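Long-range contacts in major pepsin inhibitor PI-3 (Ascaris suum, PDB 1F32), which inhibits the aspartic protease pepsin and is a secreted, disulfide-bonded member of the I33 inhibitor family: residues F2-S7 with Q105-K110; L25-L30 with S80-K85; K39-R44 with P63-P68; A98-E103 with P143-V148. All blocks are in the same frame, centred on the assembly; numbering follows the deposited sequence.

Interaction 1. Residues F2-S7 with Q105-K110; sequences FLFSMS and QTFREK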
loop_
_atom_site.group_PDB
_atom_site.type_symbol
_atom_site.label_atom_id
_atom_site.label_comp_id
_atom_site.label_asym_id
_atom_site.label_seq_id
_atom_site.Cartn_x
_atom_site.Cartn_y
_atom_site.Cartn_z
ATOM N N PHE A 2 -10.694 10.911 -10.434
ATOM C CA PHE A 2 -9.953 10.385 -11.610
ATOM C C PHE A 2 -10.052 8.862 -11.610
ATOM O O PHE A 2 -10.750 8.276 -10.783
ATOM C CB PHE A 2 -8.485 10.810 -11.530
ATOM C CG PHE A 2 -7.858 11.075 -12.866
ATOM C CD1 PHE A 2 -8.315 12.120 -13.666
ATOM C CD2 PHE A 2 -6.811 10.282 -13.331
ATOM C CE1 PHE A 2 -7.739 12.375 -14.910
ATOM C CE2 PHE A 2 -6.226 10.526 -14.575
ATOM C CZ PHE A 2 -6.691 11.573 -15.365
ATOM N N LEU A 3 -9.350 8.221 -12.535
ATOM C CA LEU A 3 -9.378 6.767 -12.621
ATOM C C LEU A 3 -8.016 6.170 -12.292
ATOM O O LEU A 3 -7.810 4.960 -12.368
ATOM C CB LEU A 3 -9.834 6.337 -14.016
ATOM C CG LEU A 3 -9.020 6.682 -15.263
ATOM C CD1 LEU A 3 -9.893 6.393 -16.480
ATOM C CD2 LEU A 3 -8.599 8.139 -15.270
ATOM N N PHE A 4 -7.093 7.032 -11.892
ATOM C CA PHE A 4 -5.751 6.582 -11.566
ATOM C C PHE A 4 -5.041 7.561 -10.643
ATOM O O PHE A 4 -5.240 8.779 -10.726
ATOM C CB PHE A 4 -4.957 6.426 -12.866
ATOM C CG PHE A 4 -3.517 6.054 -12.668
ATOM C CD1 PHE A 4 -3.168 4.790 -12.207
ATOM C CD2 PHE A 4 -2.508 6.967 -12.962
ATOM C CE1 PHE A 4 -1.829 4.436 -12.043
ATOM C CE2 PHE A 4 -1.169 6.628 -12.803
ATOM C CZ PHE A 4 -0.825 5.363 -12.345
ATOM N N SER A 5 -4.242 7.012 -9.735
ATOM C CA SER A 5 -3.441 7.819 -8.837
ATOM C C SER A 5 -2.256 6.939 -8.483
ATOM O O SER A 5 -2.365 5.705 -8.466
ATOM C CB SER A 5 -4.214 8.226 -7.573
ATOM O OG SER A 5 -4.308 7.158 -6.647
ATOM N N MET A 6 -1.114 7.568 -8.240
ATOM C CA MET A 6 0.085 6.828 -7.885
ATOM C C MET A 6 0.883 7.590 -6.844
ATOM O O MET A 6 0.842 8.820 -6.793
ATOM C CB MET A 6 0.965 6.600 -9.122
ATOM C CG MET A 6 1.652 7.862 -9.633
ATOM S SD MET A 6 2.737 7.536 -11.042
ATOM C CE MET A 6 1.867 8.423 -12.342
ATOM N N SER A 7 1.620 6.862 -6.018
ATOM C CA SER A 7 2.440 7.496 -4.994
ATOM C C SER A 7 3.638 6.642 -4.604
ATOM O O SER A 7 3.718 5.453 -4.928
ATOM C CB SER A 7 1.598 7.808 -3.754
ATOM O OG SER A 7 0.885 6.663 -3.322
ATOM N N GLN A 105 1.972 -1.207 -16.735
ATOM C CA GLN A 105 2.613 -0.288 -17.668
ATOM C C GLN A 105 1.707 0.038 -18.863
ATOM O O GLN A 105 1.707 1.168 -19.351
ATOM C CB GLN A 105 3.957 -0.870 -18.122
ATOM C CG GLN A 105 5.164 0.061 -17.904
ATOM C CD GLN A 105 4.995 1.060 -16.756
ATOM O OE1 GLN A 105 4.871 0.690 -15.590
ATOM N NE2 GLN A 105 5.001 2.337 -17.099
ATOM N N THR A 106 0.929 -0.936 -19.327
ATOM C CA THR A 106 0.018 -0.688 -20.442
ATOM C C THR A 106 -1.003 0.336 -19.982
ATOM O O THR A 106 -1.352 1.246 -20.714
ATOM C CB THR A 106 -0.733 -1.961 -20.886
ATOM O OG1 THR A 106 0.185 -2.869 -21.495
ATOM C CG2 THR A 106 -1.845 -1.614 -21.906
ATOM N N PHE A 107 -1.484 0.194 -18.749
ATOM C CA PHE A 107 -2.467 1.143 -18.249
ATOM C C PHE A 107 -1.865 2.533 -18.111
ATOM O O PHE A 107 -2.476 3.513 -18.510
ATOM C CB PHE A 107 -3.041 0.688 -16.900
ATOM C CG PHE A 107 -4.109 1.606 -16.364
ATOM C CD1 PHE A 107 -3.771 2.755 -15.645
ATOM C CD2 PHE A 107 -5.455 1.339 -16.609
ATOM C CE1 PHE A 107 -4.752 3.628 -15.178
ATOM C CE2 PHE A 107 -6.456 2.211 -16.147
ATOM C CZ PHE A 107 -6.106 3.350 -15.434
ATOM N N ARG A 108 -0.662 2.630 -17.555
ATOM C CA ARG A 108 -0.036 3.940 -17.392
ATOM C C ARG A 108 0.167 4.594 -18.758
ATOM O O ARG A 108 -0.028 5.802 -18.926
ATOM C CB ARG A 108 1.312 3.795 -16.680
ATOM C CG ARG A 108 1.178 3.245 -15.259
ATOM C CD ARG A 108 2.529 2.954 -14.632
ATOM N NE ARG A 108 3.212 4.155 -14.163
ATOM C CZ ARG A 108 4.472 4.168 -13.733
ATOM N NH1 ARG A 108 5.179 3.046 -13.724
ATOM N NH2 ARG A 108 5.017 5.293 -13.303
ATOM N N GLU A 109 0.571 3.787 -19.730
ATOM C CA GLU A 109 0.789 4.285 -21.076
ATOM C C GLU A 109 -0.537 4.723 -21.697
ATOM O O GLU A 109 -0.572 5.695 -22.449
ATOM C CB GLU A 109 1.470 3.207 -21.913
ATOM C CG GLU A 109 2.877 2.879 -21.400
ATOM C CD GLU A 109 3.438 1.594 -21.979
ATOM O OE1 GLU A 109 2.697 0.901 -22.698
ATOM O OE2 GLU A 109 4.620 1.271 -21.702
ATOM N N LYS A 110 -1.628 4.018 -21.382
ATOM C CA LYS A 110 -2.938 4.394 -21.933
ATOM C C LYS A 110 -3.477 5.639 -21.244
ATOM O O LYS A 110 -4.127 6.480 -21.871
ATOM C CB LYS A 110 -3.945 3.250 -21.810
ATOM C CG LYS A 110 -3.754 2.186 -22.870
ATOM C CD LYS A 110 -4.898 1.218 -22.922
ATOM C CE LYS A 110 -4.732 0.274 -24.100
ATOM N NZ LYS A 110 -5.846 -0.700 -24.184
#

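Interaction 2. Residues L25-L30 with S80-K85; sequences LPWTML and SVLGNK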
loop_
_atom_site.group_PDB
_atom_site.type_symbol
_atom_site.label_atom_id
_atom_site.label_comp_id
_atom_site.label_asym_id
_atom_site.label_seq_id
_atom_site.Cartn_x
_atom_site.Cartn_y
_atom_site.Cartn_z
ATOM N N LEU A 25 -3.853 -0.676 3.746
ATOM C CA LEU A 25 -3.980 -2.007 3.159
ATOM C C LEU A 25 -3.318 -3.042 4.086
ATOM O O LEU A 25 -2.278 -2.763 4.693
ATOM C CB LEU A 25 -3.335 -2.012 1.766
ATOM C CG LEU A 25 -4.039 -1.070 0.780
ATOM C CD1 LEU A 25 -3.314 -1.074 -0.543
ATOM C CD2 LEU A 25 -5.486 -1.517 0.590
ATOM N N PRO A 26 -3.917 -4.243 4.215
ATOM C CA PRO A 26 -3.371 -5.304 5.074
ATOM C C PRO A 26 -2.122 -5.932 4.455
ATOM O O PRO A 26 -2.185 -6.937 3.752
ATOM C CB PRO A 26 -4.539 -6.279 5.192
ATOM C CG PRO A 26 -5.223 -6.132 3.871
ATOM C CD PRO A 26 -5.222 -4.645 3.649
ATOM N N TRP A 27 -0.987 -5.323 4.761
ATOM C CA TRP A 27 0.309 -5.721 4.231
ATOM C C TRP A 27 0.807 -7.100 4.667
ATOM O O TRP A 27 1.122 -7.948 3.829
ATOM C CB TRP A 27 1.332 -4.642 4.611
ATOM C CG TRP A 27 2.641 -4.810 3.989
ATOM C CD1 TRP A 27 3.815 -5.125 4.611
ATOM C CD2 TRP A 27 2.930 -4.719 2.598
ATOM N NE1 TRP A 27 4.826 -5.237 3.684
ATOM C CE2 TRP A 27 4.305 -4.991 2.438
ATOM C CE3 TRP A 27 2.155 -4.434 1.461
ATOM C CZ2 TRP A 27 4.927 -4.985 1.182
ATOM C CZ3 TRP A 27 2.772 -4.430 0.220
ATOM C CH2 TRP A 27 4.145 -4.704 0.091
ATOM N N THR A 28 0.906 -7.308 5.974
ATOM C CA THR A 28 1.376 -8.578 6.501
ATOM C C THR A 28 0.871 -8.711 7.932
ATOM O O THR A 28 0.405 -7.728 8.535
ATOM C CB THR A 28 2.923 -8.651 6.485
ATOM O OG1 THR A 28 3.334 -10.009 6.711
ATOM C CG2 THR A 28 3.511 -7.793 7.586
ATOM N N MET A 29 0.932 -9.924 8.475
ATOM C CA MET A 29 0.467 -10.136 9.834
ATOM C C MET A 29 1.621 -10.645 10.687
ATOM O O MET A 29 2.399 -11.500 10.261
ATOM C CB MET A 29 -0.698 -11.130 9.835
ATOM C CG MET A 29 -1.583 -11.040 11.047
ATOM S SD MET A 29 -2.955 -12.217 10.961
ATOM C CE MET A 29 -2.576 -13.178 12.218
ATOM N N LEU A 30 1.728 -10.102 11.890
ATOM C CA LEU A 30 2.792 -10.460 12.823
ATOM C C LEU A 30 2.530 -11.749 13.593
ATOM O O LEU A 30 1.387 -12.056 13.941
ATOM C CB LEU A 30 2.996 -9.310 13.809
ATOM C CG LEU A 30 3.240 -7.947 13.148
ATOM C CD1 LEU A 30 3.533 -6.932 14.221
ATOM C CD2 LEU A 30 4.387 -8.043 12.150
ATOM N N SER A 80 -5.990 -1.850 -6.108
ATOM C CA SER A 80 -4.731 -1.150 -5.881
ATOM C C SER A 80 -3.545 -2.108 -5.819
ATOM O O SER A 80 -3.677 -3.279 -5.447
ATOM C CB SER A 80 -4.767 -0.362 -4.558
ATOM O OG SER A 80 -5.777 0.634 -4.545
ATOM N N VAL A 81 -2.384 -1.587 -6.188
ATOM C CA VAL A 81 -1.141 -2.337 -6.131
ATOM C C VAL A 81 -0.239 -1.546 -5.183
ATOM O O VAL A 81 -0.078 -0.332 -5.322
ATOM C CB VAL A 81 -0.454 -2.422 -7.514
ATOM C CG1 VAL A 81 0.872 -3.178 -7.391
ATOM C CG2 VAL A 81 -1.369 -3.105 -8.510
ATOM N N LEU A 82 0.329 -2.232 -4.203
ATOM C CA LEU A 82 1.231 -1.596 -3.257
ATOM C C LEU A 82 2.450 -2.503 -3.254
ATOM O O LEU A 82 2.344 -3.708 -2.982
ATOM C CB LEU A 82 0.606 -1.529 -1.865
ATOM C CG LEU A 82 1.495 -0.938 -0.767
ATOM C CD1 LEU A 82 1.717 0.536 -1.020
ATOM C CD2 LEU A 82 0.825 -1.150 0.592
ATOM N N GLY A 83 3.603 -1.924 -3.566
ATOM C CA GLY A 83 4.810 -2.714 -3.638
ATOM C C GLY A 83 4.537 -3.668 -4.777
ATOM O O GLY A 83 4.152 -3.266 -5.873
ATOM N N ASN A 84 4.725 -4.948 -4.547
ATOM C CA ASN A 84 4.439 -5.860 -5.625
ATOM C C ASN A 84 3.323 -6.782 -5.176
ATOM O O ASN A 84 3.356 -7.975 -5.429
ATOM C CB ASN A 84 5.707 -6.628 -6.018
ATOM C CG ASN A 84 6.798 -5.704 -6.545
ATOM O OD1 ASN A 84 6.545 -4.847 -7.398
ATOM N ND2 ASN A 84 8.019 -5.875 -6.038
ATOM N N LYS A 85 2.331 -6.195 -4.501
ATOM C CA LYS A 85 1.186 -6.956 -3.995
ATOM C C LYS A 85 -0.122 -6.339 -4.484
ATOM O O LYS A 85 -0.259 -5.124 -4.544
ATOM C CB LYS A 85 1.217 -7.007 -2.467
ATOM C CG LYS A 85 2.460 -7.724 -1.885
ATOM C CD LYS A 85 2.387 -7.802 -0.353
ATOM C CE LYS A 85 3.661 -8.360 0.293
ATOM N NZ LYS A 85 3.503 -8.567 1.796
#

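Interaction 3. Residues K39-R44 with P63-P68; sequences KEFAAR and PPFCGP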
loop_
_atom_site.group_PDB
_atom_site.type_symbol
_atom_site.label_atom_id
_atom_site.label_comp_id
_atom_site.label_asym_id
_atom_site.label_seq_id
_atom_site.Cartn_x
_atom_site.Cartn_y
_atom_site.Cartn_z
ATOM N N LYS A 39 2.671 -4.337 18.961
ATOM C CA LYS A 39 1.922 -3.619 19.971
ATOM C C LYS A 39 2.622 -2.344 20.382
ATOM O O LYS A 39 1.982 -1.298 20.481
ATOM C CB LYS A 39 1.703 -4.506 21.191
ATOM C CG LYS A 39 0.777 -5.665 20.919
ATOM C CD LYS A 39 0.462 -6.399 22.201
ATOM C CE LYS A 39 -0.256 -7.699 21.895
ATOM N NZ LYS A 39 -1.441 -7.468 21.026
ATOM N N GLU A 40 3.931 -2.429 20.607
ATOM C CA GLU A 40 4.722 -1.268 21.002
ATOM C C GLU A 40 4.713 -0.236 19.882
ATOM O O GLU A 40 4.565 0.961 20.127
ATOM C CB GLU A 40 6.169 -1.670 21.299
ATOM C CG GLU A 40 6.311 -2.772 22.330
ATOM C CD GLU A 40 7.758 -3.044 22.688
ATOM O OE1 GLU A 40 8.585 -3.237 21.767
ATOM O OE2 GLU A 40 8.068 -3.071 23.894
ATOM N N PHE A 41 4.889 -0.701 18.648
ATOM C CA PHE A 41 4.888 0.208 17.502
ATOM C C PHE A 41 3.550 0.912 17.369
ATOM O O PHE A 41 3.485 2.129 17.198
ATOM C CB PHE A 41 5.168 -0.556 16.212
ATOM C CG PHE A 41 4.984 0.267 14.976
ATOM C CD1 PHE A 41 5.582 1.524 14.862
ATOM C CD2 PHE A 41 4.235 -0.221 13.906
ATOM C CE1 PHE A 41 5.438 2.284 13.703
ATOM C CE2 PHE A 41 4.090 0.540 12.740
ATOM C CZ PHE A 41 4.694 1.793 12.643
ATOM N N ALA A 42 2.475 0.141 17.438
ATOM C CA ALA A 42 1.148 0.722 17.304
ATOM C C ALA A 42 0.933 1.824 18.346
ATOM O O ALA A 42 0.343 2.862 18.055
ATOM C CB ALA A 42 0.099 -0.353 17.442
ATOM N N ALA A 43 1.423 1.593 19.554
ATOM C CA ALA A 43 1.288 2.559 20.638
ATOM C C ALA A 43 2.054 3.822 20.292
ATOM O O ALA A 43 1.579 4.943 20.506
ATOM C CB ALA A 43 1.829 1.966 21.926
ATOM N N ARG A 44 3.254 3.619 19.762
ATOM C CA ARG A 44 4.134 4.699 19.356
ATOM C C ARG A 44 3.469 5.541 18.264
ATOM O O ARG A 44 3.531 6.771 18.297
ATOM C CB ARG A 44 5.455 4.088 18.862
ATOM C CG ARG A 44 6.590 5.059 18.642
ATOM C CD ARG A 44 7.951 4.341 18.717
ATOM N NE ARG A 44 8.160 3.386 17.622
ATOM C CZ ARG A 44 8.317 2.074 17.779
ATOM N NH1 ARG A 44 8.289 1.525 18.991
ATOM N NH2 ARG A 44 8.511 1.299 16.717
ATOM N N PRO A 63 9.033 -0.312 11.963
ATOM C CA PRO A 63 9.841 -1.533 11.901
ATOM C C PRO A 63 9.920 -2.046 10.465
ATOM O O PRO A 63 9.148 -1.633 9.584
ATOM C CB PRO A 63 9.092 -2.501 12.827
ATOM C CG PRO A 63 8.344 -1.561 13.786
ATOM C CD PRO A 63 7.844 -0.516 12.808
ATOM N N PRO A 64 10.843 -2.975 10.204
ATOM C CA PRO A 64 10.932 -3.462 8.826
ATOM C C PRO A 64 9.672 -4.114 8.269
ATOM O O PRO A 64 9.526 -4.229 7.050
ATOM C CB PRO A 64 12.139 -4.409 8.850
ATOM C CG PRO A 64 12.524 -4.544 10.295
ATOM C CD PRO A 64 12.027 -3.347 11.001
ATOM N N PHE A 65 8.754 -4.521 9.142
ATOM C CA PHE A 65 7.549 -5.173 8.657
ATOM C C PHE A 65 6.549 -4.221 8.032
ATOM O O PHE A 65 5.492 -4.644 7.554
ATOM C CB PHE A 65 6.889 -6.037 9.745
ATOM C CG PHE A 65 6.628 -5.327 11.055
ATOM C CD1 PHE A 65 5.739 -4.251 11.134
ATOM C CD2 PHE A 65 7.218 -5.802 12.234
ATOM C CE1 PHE A 65 5.437 -3.662 12.387
ATOM C CE2 PHE A 65 6.923 -5.229 13.468
ATOM C CZ PHE A 65 6.030 -4.160 13.550
ATOM N N CYS A 66 6.872 -2.931 8.052
ATOM C CA CYS A 66 6.038 -1.937 7.389
ATOM C C CYS A 66 6.376 -1.971 5.904
ATOM O O CYS A 66 5.779 -1.247 5.098
ATOM C CB CYS A 66 6.319 -0.547 7.937
ATOM S SG CYS A 66 5.582 -0.326 9.569
ATOM N N GLY A 67 7.356 -2.804 5.548
ATOM C CA GLY A 67 7.745 -2.930 4.153
ATOM C C GLY A 67 8.722 -1.877 3.659
ATOM O O GLY A 67 9.051 -0.937 4.377
ATOM N N PRO A 68 9.207 -2.013 2.419
ATOM C CA PRO A 68 10.155 -1.045 1.853
ATOM C C PRO A 68 9.594 0.373 1.968
ATOM O O PRO A 68 8.480 0.643 1.522
ATOM C CB PRO A 68 10.288 -1.513 0.404
ATOM C CG PRO A 68 10.110 -3.003 0.518
ATOM C CD PRO A 68 8.920 -3.096 1.459
#

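Interaction 4. Residues A98-E103 with P143-V148; sequences AKDHAE and PSFCTV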
loop_
_atom_site.group_PDB
_atom_site.type_symbol
_atom_site.label_atom_id
_atom_site.label_comp_id
_atom_site.label_asym_id
_atom_site.label_seq_id
_atom_site.Cartn_x
_atom_site.Cartn_y
_atom_site.Cartn_z
ATOM N N ALA A 98 4.716 -11.242 -13.661
ATOM C CA ALA A 98 5.254 -10.426 -14.750
ATOM C C ALA A 98 4.121 -9.903 -15.632
ATOM O O ALA A 98 4.156 -8.763 -16.094
ATOM C CB ALA A 98 6.232 -11.251 -15.589
ATOM N N LYS A 99 3.118 -10.740 -15.880
ATOM C CA LYS A 99 1.988 -10.323 -16.707
ATOM C C LYS A 99 1.262 -9.152 -16.054
ATOM O O LYS A 99 0.812 -8.232 -16.748
ATOM C CB LYS A 99 1.011 -11.483 -16.927
ATOM C CG LYS A 99 1.405 -12.418 -18.068
ATOM C CD LYS A 99 0.557 -13.690 -18.072
ATOM C CE LYS A 99 1.006 -14.648 -19.176
ATOM N NZ LYS A 99 0.360 -15.999 -19.085
ATOM N N ASP A 100 1.135 -9.195 -14.725
ATOM C CA ASP A 100 0.471 -8.117 -13.984
ATOM C C ASP A 100 1.238 -6.809 -14.151
ATOM O O ASP A 100 0.640 -5.760 -14.376
ATOM C CB ASP A 100 0.377 -8.432 -12.481
ATOM C CG ASP A 100 -0.508 -9.634 -12.178
ATOM O OD1 ASP A 100 -1.466 -9.915 -12.944
ATOM O OD2 ASP A 100 -0.249 -10.287 -11.144
ATOM N N HIS A 101 2.562 -6.865 -14.036
ATOM C CA HIS A 101 3.365 -5.663 -14.182
ATOM C C HIS A 101 3.187 -5.100 -15.584
ATOM O O HIS A 101 3.175 -3.886 -15.785
ATOM C CB HIS A 101 4.845 -5.972 -13.917
ATOM C CG HIS A 101 5.178 -6.141 -12.466
ATOM N ND1 HIS A 101 5.538 -7.353 -11.920
ATOM C CD2 HIS A 101 5.200 -5.248 -11.449
ATOM C CE1 HIS A 101 5.770 -7.200 -10.627
ATOM N NE2 HIS A 101 5.572 -5.933 -10.315
ATOM N N ALA A 102 3.047 -5.993 -16.556
ATOM C CA ALA A 102 2.862 -5.587 -17.940
ATOM C C ALA A 102 1.548 -4.829 -18.069
ATOM O O ALA A 102 1.468 -3.837 -18.787
ATOM C CB ALA A 102 2.864 -6.807 -18.848
ATOM N N GLU A 103 0.519 -5.277 -17.357
ATOM C CA GLU A 103 -0.758 -4.592 -17.437
ATOM C C GLU A 103 -0.683 -3.212 -16.807
ATOM O O GLU A 103 -1.355 -2.289 -17.274
ATOM C CB GLU A 103 -1.861 -5.390 -16.753
ATOM C CG GLU A 103 -2.316 -6.600 -17.521
ATOM C CD GLU A 103 -3.731 -6.964 -17.164
ATOM O OE1 GLU A 103 -4.666 -6.338 -17.715
ATOM O OE2 GLU A 103 -3.902 -7.859 -16.319
ATOM N N PRO A 143 -6.722 -2.408 -15.174
ATOM C CA PRO A 143 -5.996 -3.643 -15.475
ATOM C C PRO A 143 -6.932 -4.819 -15.233
ATOM O O PRO A 143 -7.754 -4.781 -14.314
ATOM C CB PRO A 143 -4.826 -3.612 -14.490
ATOM C CG PRO A 143 -4.543 -2.143 -14.363
ATOM C CD PRO A 143 -5.945 -1.525 -14.285
ATOM N N SER A 144 -6.815 -5.857 -16.051
ATOM C CA SER A 144 -7.695 -7.009 -15.902
ATOM C C SER A 144 -7.577 -7.669 -14.534
ATOM O O SER A 144 -8.537 -8.265 -14.048
ATOM C CB SER A 144 -7.425 -8.040 -17.004
ATOM O OG SER A 144 -6.112 -8.562 -16.909
ATOM N N PHE A 145 -6.416 -7.547 -13.895
ATOM C CA PHE A 145 -6.251 -8.163 -12.590
ATOM C C PHE A 145 -7.093 -7.515 -11.492
ATOM O O PHE A 145 -7.182 -8.038 -10.382
ATOM C CB PHE A 145 -4.767 -8.223 -12.187
ATOM C CG PHE A 145 -4.067 -6.884 -12.136
ATOM C CD1 PHE A 145 -4.482 -5.888 -11.261
ATOM C CD2 PHE A 145 -2.944 -6.655 -12.924
ATOM C CE1 PHE A 145 -3.791 -4.681 -11.166
ATOM C CE2 PHE A 145 -2.243 -5.457 -12.838
ATOM C CZ PHE A 145 -2.667 -4.466 -11.956
ATOM N N CYS A 146 -7.722 -6.386 -11.798
ATOM C CA CYS A 146 -8.571 -5.720 -10.822
ATOM C C CYS A 146 -9.897 -6.471 -10.665
ATOM O O CYS A 146 -10.666 -6.183 -9.758
ATOM C CB CYS A 146 -8.863 -4.288 -11.257
ATOM S SG CYS A 146 -7.711 -2.970 -10.724
ATOM N N THR A 147 -10.151 -7.430 -11.550
ATOM C CA THR A 147 -11.386 -8.217 -11.505
ATOM C C THR A 147 -11.215 -9.636 -10.946
ATOM O O THR A 147 -10.371 -10.399 -11.409
ATOM C CB THR A 147 -12.023 -8.316 -12.908
ATOM O OG1 THR A 147 -12.381 -7.003 -13.353
ATOM C CG2 THR A 147 -13.286 -9.197 -12.871
ATOM N N VAL A 148 -12.035 -9.967 -9.949
ATOM C CA VAL A 148 -12.034 -11.278 -9.284
ATOM C C VAL A 148 -10.719 -11.630 -8.583
ATOM O O VAL A 148 -9.647 -11.132 -8.939
ATOM C CB VAL A 148 -12.409 -12.425 -10.277
ATOM C CG1 VAL A 148 -11.168 -13.204 -10.703
ATOM C CG2 VAL A 148 -13.428 -13.354 -9.629
#

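Interaction 1. Residues F2-S7 with Q105-K110
Phe4 carries this contact, its side chain sliding past that of Phe107 in the opposite direction. Its CB lies in the plane of the Phe107 ring, at the edge, with CE1 of Phe107 3.6 Å away. CG keeps to the same atom, and CD1 of Phe4 again comes within 3.6 Å of Phe107 CE1. The two rings stand oblique, centroids 5.5 Å apart and planes at 51°. At the tip, Phe4 CZ lies 4.1 Å from Arg108 CG, in the aliphatic part of that side chain. Leu3 adds its branch carbon, CG lying 4.4 Å from CZ of Phe107. Two residues on, Met6 crosses Arg108 at about a right angle, its SD 3.9 Å from Arg108 NH2. A bend at chi3 (77°) turns Arg108 NE out of line with CB. Beyond it, NH1 donates to Gln105 OE1 on a lone pair, the oxygen tilted from the guanidinium plane. No hydrogen bond joins the segments; they meet by side-chain packing. Strand 5-8 is an outermost strand of the five-stranded antiparallel sheet, paired with 72-76, whose Phe74 also touches Phe4, Met6 and Arg108. Phe76 of the same strand meets the Phe107 ring edge-to-face.

Interaction 2. Residues L25-L30 with S80-K85
Trp27 and Lys85 lie crossed at about a right angle, the lysine chain passing over one face of the indole. Lys85 is extended beyond CG, with chi2, chi3 and chi4 all near 180°, and this lays its methylenes one after another across the six-membered ring. CD makes a CH-pi contact, 3.7 Å from the ring centroid, and approaches CZ3 of Trp27 to 3.4 Å. NZ makes a cation-pi interaction with the same six-membered ring, 3.9 Å from its centroid and 17° off the normal. The ammonium also gives a weak hydrogen bond to the backbone O of Trp27, 3.2 Å from NZ, so one residue supplies both the pi face and a carbonyl to the charge. The electron-rich face and the carbonyl should together help to stabilise the positive end.

The indole is also met from Leu82. The carbonyl O of Leu82 lies at the ring edge, in plane, 3.3 Å from CZ3 of Trp27, while CD2 of Leu82 packs against CE3 of Trp27 at 3.6 Å. Beside this cluster, Leu25 CD1 reaches CB of Leu82 at 4.2 Å and also touches Ser80 CB.

Lys85 and Leu82 face each other across a tight turn, joined by two backbone hydrogen bonds. Here the last strand of the three-stranded sheet, 25-29, meets the 79-82/85-88 hairpin of the five-stranded sheet. Phe87 of strand 85-88 touches Leu25, Trp27 and Leu82, and Met73 of strand 72-76 packs on both leucines.

Interaction 3. Residues K39-R44 with P63-P68
The 3-10 turn 64-66, whose Cys66 is disulfide-bonded to Cys13 of strand 13-16, rests on helix 35-52 through the ring of Phe41. Pro63, which leads into the turn, sets its CD over the centre of that ring. The carbon is 3.5 Å from the Phe41 centroid and 6° off the normal, a CH-pi contact almost along the ring normal that brings CD about equally close to all six ring carbons. Phe41 CG is anti to the backbone N (chi1 171°), which puts CG on the side of the loop.

Cys66 approaches the far end of the same ring obliquely. Its SG lies 3.6 Å from CE2 of Phe41 and 4.5 Å from the centroid, 52° off the normal, a sulfur-aromatic contact. Phe65 slides past Phe41 in the opposite direction, and Phe41 CD2 meets the Phe65 ring at its edge, 3.9 Å from CE1 of Phe65. CB of Pro63 lies over one face of the Phe65 ring, toward its rim, so the proline serves both aromatic rings with different atoms.

Arg44 and Pro63 meet tip to tip, Pro63 CG lying near the guanidinium plane, at its edge, 4.1 Å from Arg44 NH2. The arginine's hydrogen bonds go to the chain just before Pro63: NE to Thr60 O and NH2 to Lys61 O. Cys13 and Val15 also touch Phe41.

No hydrogen bond links the two segments. Cohesion between them therefore comes from CH-pi, sulfur-aromatic and van der Waals contacts, while the Arg44 bonds hold the helix to the chain leading into the loop and the disulfide ties the loop covalently to strand 13-16.

Interaction 4. Residues A98-E103 with P143-V148
Glu103 and Ser144 form the polar link between helix 98-116 and the 3-10 turn 144-146 of the C-terminal tail. The backbone N of Ser144 donates to OE1 of Glu103 at 2.8 Å, with an N-H...O angle of 159°. The donor comes from the syn side of the carboxylate, 33° out of its plane. The hydroxyl of Ser144 also points at this carboxylate, toward OE2, but OG is modelled too close to a neighbouring atom for its place to be relied on. Glu103 reaches the turn with CG anti to its own carbonyl carbon, and the chain remains extended at the next bond.

Around the polar pair lie apolar carbons and the Phe145 ring, which also meets oxygens of Asp100. CB of Glu103 packs on CB of Pro143 at 4.1 Å and on CE2 of Phe145 at 3.9 Å. Pro143 CB in turn sits over the centre of the Phe145 ring, 3.4 Å above its plane. Asp100 crosses this ring obliquely, carboxylate and ring planes 78° apart, with OD1 3.6 Å from CD2 of Phe145. Its charge is engaged by a salt bridge from OD2 to Arg94, and the same oxygen accepts from the N of Thr97.

The tail is also fastened covalently, since Cys146 is disulfide-bonded to Cys79 of strand 79-82. Phe145 lies between the helix and the sheet, touching Phe76, Cys79 and Val81. On the helix side, the carbonyl O of Asp100 meets the ring edge in plane, 3.3 Å from Phe145 CE2.

How the interactions relate
From the N terminus, residues 2-7 close the longest loop of the four, in interaction 1, packing the edge of the five-stranded sheet on helix 98-116. Within that loop lies interaction 2, which brings the two sheets together, and within interaction 2 lies interaction 3, a shorter closure between helix 35-52 and the loop after helix 57-60. Interactions 2 and 3 touch where Trp27 and Leu30 pack on Phe65. Interaction 4 begins inside the loop of interaction 1 and ends beyond it, so the two cross; they share helix 98-116 and meet at Phe107 and Pro143. Interaction 4 follows interaction 2 in series, yet Val81 packs on Phe145. Interactions 1 and 3 have centres about 30 Å apart.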